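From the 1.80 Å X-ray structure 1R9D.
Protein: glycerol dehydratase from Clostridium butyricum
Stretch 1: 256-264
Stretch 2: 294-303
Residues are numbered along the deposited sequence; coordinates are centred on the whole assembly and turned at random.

Stretch 1 256-264: GAKSFYEAC
Stretch 2 (294-303) PYYENDKNIT

This is a small, mixed contact between two nearly antiparallel helices and their adjoining loops, in which aromatic and aliphatic packing is accompanied by one direct hydrogen bond from a helix N-terminus to an aspartate. About 400 Å² is buried, both sides summed.

In the first stretch, residues 256 to 259 are loop or turn; Lys 258 has phi/psi -125/-57. A helix runs from Phe 260 through Cys 264 and beyond. In the second, a helix that begins earlier in the chain occupies 294 onward, and the chain from Asp 299 is loop. The helix axes approach to 8.9 Å, with an angle of 162° between their directions. The register is set by Phe 260 CA to Tyr 295 CA at 5.0 Å and Ser 259 CA to Asp 299 CA at 5.5 Å.

Asp 299 is the polar hub. Its phi/psi is -87/99 and its chi1 is t (-165°). Phe 260 N donates to Asp 299 OD2 at 2.9 Å, almost linearly at 175°. A backbone NH in the first turn of a helix has no carbonyl of that helix to bond, so the carboxylate supplies the acceptor. Water 2 extends the link, donating to Asp 299 OD2 (2.7 Å) and accepting from Tyr 261 N (3.0 Å). Asp 299 OD1 serves its own loop, accepting from Ile 302 N (3.0 Å) and Asn 301 N (3.2 Å).

Ser 259, chi1 p, is the N-cap. Ser 259 OG accepts a weak bond from Glu 262 N at 3.3 Å. In return, Glu 262 OE2 accepts from Ser 259 N (3.2 Å) and Lys 258 N (2.8 Å). Glu 262 is m at chi1 and t at chi2.

Tyr 295 has chi1 m (-62°) and chi2 88°, and its CA-to-CB bond points toward the first stretch. Ala 263 CB lies over one face of its ring, 4.1 Å from the centroid of the Tyr 295 ring, a CH-pi contact. Carbonyls approach the ring edge: Ala 257 O is 3.5 Å from Tyr 295 CE2, and Lys 258 O is 3.7 Å from Tyr 295 CD2. Water 1 also joins the backbones, donating to Lys 258 O (2.6 Å) and Tyr 295 O (2.7 Å).

Phe 260, chi1 t (-168°) and chi2 68°, is buried, and its CA-to-CB bond points toward the second stretch. Phe 260 CD1 is 3.6 Å from Tyr 296 CB, and Phe 260 CD2 is 3.8 Å from Ile 302 CD1. Ile 302 is t at both chi angles. Tyr 296 has chi1 t (161°), and the end of its side chain leads away.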

# COMPACT_ATOMS: atom_id res chain seq x y z
N GLY A 256 25.55 -1.56 24.49
CA GLY A 256 26.52 -2.03 23.52
C GLY A 256 27.53 -2.91 24.24
O GLY A 256 27.50 -3.01 25.47
N ALA A 257 28.43 -3.53 23.49
CA ALA A 257 29.44 -4.40 24.09
C ALA A 257 30.68 -3.63 24.52
O ALA A 257 30.96 -2.54 24.02
CB ALA A 257 29.81 -5.51 23.12
N LYS A 258 31.42 -4.20 25.46
CA LYS A 258 32.65 -3.58 25.96
C LYS A 258 33.79 -4.59 25.79
O LYS A 258 34.79 -4.32 25.12
CB LYS A 258 32.49 -3.21 27.43
CG LYS A 258 33.75 -2.67 28.10
CD LYS A 258 34.07 -1.25 27.69
CE LYS A 258 35.23 -0.69 28.51
NZ LYS A 258 35.54 0.73 28.17
N SER A 259 33.62 -5.76 26.40
CA SER A 259 34.63 -6.81 26.34
C SER A 259 34.40 -7.70 25.11
O SER A 259 33.38 -7.58 24.44
CB SER A 259 34.56 -7.67 27.59
OG SER A 259 33.36 -8.41 27.61
N PHE A 260 35.35 -8.60 24.85
CA PHE A 260 35.23 -9.50 23.71
C PHE A 260 34.08 -10.49 23.87
O PHE A 260 33.33 -10.74 22.92
CB PHE A 260 36.54 -10.26 23.48
CG PHE A 260 36.60 -10.99 22.17
CD1 PHE A 260 36.65 -10.29 20.97
CD2 PHE A 260 36.60 -12.38 22.13
CE1 PHE A 260 36.69 -10.96 19.74
CE2 PHE A 260 36.64 -13.07 20.91
CZ PHE A 260 36.69 -12.35 19.72
N TYR A 261 33.92 -11.04 25.07
CA TYR A 261 32.84 -12.00 25.31
C TYR A 261 31.50 -11.31 25.04
O TYR A 261 30.62 -11.88 24.41
CB TYR A 261 32.89 -12.49 26.77
CG TYR A 261 32.18 -13.81 27.06
CD1 TYR A 261 31.14 -14.27 26.25
CD2 TYR A 261 32.52 -14.56 28.19
CE1 TYR A 261 30.45 -15.44 26.57
CE2 TYR A 261 31.83 -15.72 28.51
CZ TYR A 261 30.80 -16.15 27.71
OH TYR A 261 30.12 -17.30 28.05
N GLU A 262 31.36 -10.08 25.52
CA GLU A 262 30.14 -9.31 25.31
C GLU A 262 29.89 -9.06 23.83
O GLU A 262 28.75 -9.15 23.36
CB GLU A 262 30.22 -7.97 26.05
CG GLU A 262 30.12 -8.10 27.57
CD GLU A 262 30.40 -6.79 28.30
OE1 GLU A 262 30.32 -6.78 29.55
OE2 GLU A 262 30.70 -5.78 27.62
N ALA A 263 30.95 -8.76 23.08
CA ALA A 263 30.82 -8.52 21.65
C ALA A 263 30.37 -9.80 20.93
O ALA A 263 29.50 -9.76 20.07
CB ALA A 263 32.15 -8.03 21.07
N CYS A 264 30.95 -10.94 21.31
CA CYS A 264 30.59 -12.21 20.70
C CYS A 264 29.13 -12.59 20.96
O CYS A 264 28.43 -13.08 20.07
CB CYS A 264 31.50 -13.34 21.21
SG CYS A 264 33.19 -13.31 20.58
N PRO A 294 38.50 -4.75 17.19
CA PRO A 294 38.62 -3.71 18.21
C PRO A 294 38.28 -4.20 19.62
O PRO A 294 38.93 -3.81 20.59
CB PRO A 294 37.67 -2.63 17.72
CG PRO A 294 37.81 -2.74 16.22
CD PRO A 294 37.75 -4.24 16.02
N TYR A 295 37.27 -5.05 19.74
CA TYR A 295 36.89 -5.57 21.05
C TYR A 295 37.92 -6.56 21.57
O TYR A 295 38.15 -6.64 22.78
CB TYR A 295 35.50 -6.21 20.97
CG TYR A 295 34.42 -5.22 20.60
CD1 TYR A 295 34.11 -4.97 19.26
CD2 TYR A 295 33.76 -4.48 21.58
CE1 TYR A 295 33.17 -4.00 18.91
CE2 TYR A 295 32.82 -3.51 21.23
CZ TYR A 295 32.53 -3.27 19.90
OH TYR A 295 31.63 -2.29 19.55
N TYR A 296 38.54 -7.32 20.67
CA TYR A 296 39.56 -8.27 21.07
C TYR A 296 40.81 -7.52 21.53
O TYR A 296 41.39 -7.84 22.56
CB TYR A 296 39.94 -9.19 19.91
CG TYR A 296 41.28 -9.87 20.10
CD1 TYR A 296 41.42 -10.96 20.96
CD2 TYR A 296 42.41 -9.38 19.47
CE1 TYR A 296 42.67 -11.55 21.17
CE2 TYR A 296 43.67 -9.96 19.67
CZ TYR A 296 43.79 -11.05 20.53
OH TYR A 296 45.03 -11.60 20.73
N GLU A 297 41.21 -6.52 20.75
CA GLU A 297 42.40 -5.74 21.06
C GLU A 297 42.28 -4.94 22.35
O GLU A 297 43.24 -4.85 23.12
CB GLU A 297 42.73 -4.80 19.90
CG GLU A 297 44.02 -4.00 20.09
CD GLU A 297 45.27 -4.86 20.06
OE1 GLU A 297 45.30 -5.92 20.73
OE2 GLU A 297 46.25 -4.48 19.36
N ASN A 298 41.12 -4.34 22.58
CA ASN A 298 40.92 -3.54 23.79
C ASN A 298 40.61 -4.35 25.04
O ASN A 298 40.52 -3.79 26.13
CB ASN A 298 39.83 -2.49 23.56
CG ASN A 298 40.19 -1.50 22.48
OD1 ASN A 298 41.35 -1.13 22.32
ND2 ASN A 298 39.18 -1.04 21.74
N ASP A 299 40.44 -5.66 24.88
CA ASP A 299 40.15 -6.53 26.03
C ASP A 299 41.49 -6.94 26.63
O ASP A 299 42.16 -7.85 26.14
CB ASP A 299 39.37 -7.77 25.58
CG ASP A 299 38.74 -8.50 26.75
OD1 ASP A 299 39.42 -8.69 27.78
OD2 ASP A 299 37.56 -8.90 26.63
N LYS A 300 41.88 -6.25 27.70
CA LYS A 300 43.16 -6.49 28.37
C LYS A 300 43.20 -7.65 29.36
O LYS A 300 44.23 -7.87 30.01
CB LYS A 300 43.60 -5.21 29.06
CG LYS A 300 43.78 -4.03 28.11
CD LYS A 300 43.70 -2.70 28.84
CE LYS A 300 44.77 -2.56 29.91
NZ LYS A 300 44.64 -1.27 30.65
N ASN A 301 42.11 -8.40 29.48
CA ASN A 301 42.08 -9.52 30.42
C ASN A 301 41.96 -10.88 29.76
O ASN A 301 42.46 -11.88 30.28
CB ASN A 301 40.93 -9.34 31.42
CG ASN A 301 41.01 -8.03 32.18
OD1 ASN A 301 41.98 -7.77 32.89
ND2 ASN A 301 39.99 -7.19 32.02
N ILE A 302 41.30 -10.92 28.61
CA ILE A 302 41.08 -12.17 27.90
C ILE A 302 42.35 -12.77 27.29
O ILE A 302 43.22 -12.05 26.80
CB ILE A 302 40.02 -11.99 26.78
CG1 ILE A 302 39.55 -13.35 26.27
CG2 ILE A 302 40.59 -11.16 25.64
CD1 ILE A 302 38.35 -13.27 25.34
N THR A 303 42.44 -14.10 27.35
CA THR A 303 43.59 -14.81 26.80
C THR A 303 43.24 -15.24 25.38
O THR A 303 42.06 -15.38 25.05
CB THR A 303 43.91 -16.08 27.61
OG1 THR A 303 42.81 -17.00 27.51
CG2 THR A 303 44.14 -15.73 29.08
O HOH W 1 37.24 -4.95 24.69
O HOH W 2 35.91 -10.97 27.34